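Local atomic coordinates of N-acetylmuramoyl-L-alanine amidase (Mycobacteroides abscessus, PDB entry 7AGL), a protein that probably cleaves the amide bond between N-acetylmuramic acid and L-alanine in mycobacterial peptidoglycan, as a zinc-dependent amidase. Residues L61-L66 / A204-V208. Residues are numbered along the deposited sequence; the frame is centred on the assembly and turned at random.
Sequences LIRQQL and AQAVV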
# COMPACT_ATOMS: atom_id res chain seq x y z
N LEU A 61 3.15 -0.03 12.55
CA LEU A 61 3.17 -1.37 13.13
C LEU A 61 3.94 -2.35 12.25
O LEU A 61 4.69 -3.19 12.76
CB LEU A 61 1.73 -1.86 13.36
CG LEU A 61 0.91 -1.02 14.34
CD1 LEU A 61 -0.54 -1.50 14.30
CD2 LEU A 61 1.47 -1.12 15.77
N ILE A 62 3.76 -2.25 10.93
CA ILE A 62 4.55 -3.07 10.01
C ILE A 62 6.04 -2.81 10.21
O ILE A 62 6.84 -3.75 10.31
CB ILE A 62 4.14 -2.79 8.54
CG1 ILE A 62 2.70 -3.23 8.30
CG2 ILE A 62 5.07 -3.54 7.60
CD1 ILE A 62 2.13 -2.71 6.99
N ARG A 63 6.43 -1.53 10.28
CA ARG A 63 7.85 -1.18 10.41
C ARG A 63 8.43 -1.78 11.68
O ARG A 63 9.52 -2.37 11.66
CB ARG A 63 8.05 0.34 10.43
CG ARG A 63 9.54 0.70 10.21
CD ARG A 63 10.21 1.63 11.25
NE ARG A 63 9.69 1.56 12.61
CZ ARG A 63 10.32 1.01 13.65
NH1 ARG A 63 11.51 0.45 13.51
NH2 ARG A 63 9.75 1.04 14.86
N GLN A 64 7.71 -1.65 12.79
CA GLN A 64 8.20 -2.17 14.06
C GLN A 64 8.43 -3.68 14.00
O GLN A 64 9.45 -4.18 14.50
CB GLN A 64 7.21 -1.81 15.16
CG GLN A 64 7.68 -2.10 16.58
CD GLN A 64 6.57 -1.90 17.59
OE1 GLN A 64 5.39 -1.74 17.23
NE2 GLN A 64 6.92 -1.91 18.88
N GLN A 65 7.50 -4.41 13.38
CA GLN A 65 7.64 -5.86 13.28
C GLN A 65 8.81 -6.24 12.39
O GLN A 65 9.58 -7.15 12.71
CB GLN A 65 6.34 -6.47 12.77
CG GLN A 65 5.13 -6.24 13.68
CD GLN A 65 3.83 -6.71 13.05
OE1 GLN A 65 3.80 -7.67 12.28
NE2 GLN A 65 2.74 -6.03 13.38
N LEU A 66 8.97 -5.53 11.26
CA LEU A 66 10.09 -5.83 10.36
C LEU A 66 11.42 -5.54 11.02
O LEU A 66 12.37 -6.33 10.89
CB LEU A 66 9.97 -5.03 9.06
CG LEU A 66 8.84 -5.45 8.12
CD1 LEU A 66 8.71 -4.44 6.98
CD2 LEU A 66 9.11 -6.87 7.59
N ALA A 204 -1.32 -5.55 10.03
CA ALA A 204 0.12 -5.40 9.89
C ALA A 204 0.82 -6.75 9.92
O ALA A 204 1.73 -7.00 9.12
CB ALA A 204 0.67 -4.48 10.99
N GLN A 205 0.42 -7.63 10.85
CA GLN A 205 1.04 -8.95 10.95
C GLN A 205 0.88 -9.71 9.64
O GLN A 205 1.80 -10.41 9.20
CB GLN A 205 0.42 -9.74 12.09
CG GLN A 205 0.74 -9.20 13.45
CD GLN A 205 0.05 -10.00 14.53
OE1 GLN A 205 0.17 -11.23 14.58
NE2 GLN A 205 -0.70 -9.30 15.38
N ALA A 206 -0.30 -9.59 9.02
CA ALA A 206 -0.57 -10.31 7.79
C ALA A 206 0.30 -9.79 6.65
O ALA A 206 0.86 -10.58 5.88
CB ALA A 206 -2.05 -10.20 7.43
N VAL A 207 0.42 -8.46 6.54
CA VAL A 207 1.32 -7.88 5.54
C VAL A 207 2.75 -8.35 5.77
O VAL A 207 3.46 -8.72 4.82
CB VAL A 207 1.21 -6.35 5.57
CG1 VAL A 207 2.30 -5.69 4.70
CG2 VAL A 207 -0.20 -5.94 5.10
N VAL A 208 3.20 -8.35 7.03
CA VAL A 208 4.55 -8.81 7.33
C VAL A 208 4.72 -10.27 6.89
O VAL A 208 5.76 -10.63 6.32
CB VAL A 208 4.86 -8.62 8.83
CG1 VAL A 208 6.12 -9.39 9.22
CG2 VAL A 208 5.04 -7.13 9.12
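V208 and Q65 bury the most surface here, and they meet with the glutamine stretched across toward the second helix. In the conformer described, one of two modelled, CG of Q65 stands anti to the carbonyl carbon (chi1 -62°) and the chain runs on extended, which carries the amide across to A204, Q205 and V208. There OE1 of Q65 comes within 3.3 Å of CA of Q205 and also touches CG2 of V208, while NE2 of Q65 rests 3.5 Å from CB of A204. No hydrogen bond joins the segments: the amide of Q65 packs against carbon on this side. The side chain of Q205 passes it at about a right angle, the two amide planes 74° apart, and NE2 of Q205 bonds instead to OG of S201, one turn back on its own helix.

These segments belong to helices 51-68 and 197-215 of this zinc amidase, and the axes of the two segments come within 9.0 Å and cross at -51°. Helix 51-68 lies on the mixed sheet, I62 touching L12 and L66 touching V10 of strand 9-14, whereas V207 of helix 197-215 leans on M141 and L145 of helix 132-147. This is helix packing, with the side chain of I62 about 14 Å from the zinc held by H16, E51 and H106; E51 sits at the start of the same helix 51-68.

I62, itself buried, carries much of the apolar part of the contact. Its CG1 lies 3.6 Å from CB of A204. Here the two backbones come nearest, with the CA atoms of I62 and A204 5.0 Å apart, an approach consistent with the small side chain of A204. From CG1 the chain continues to CD1, which reaches CG1 of V207 at 3.8 Å, and the other branch, CG2, packs on CG2 of V208.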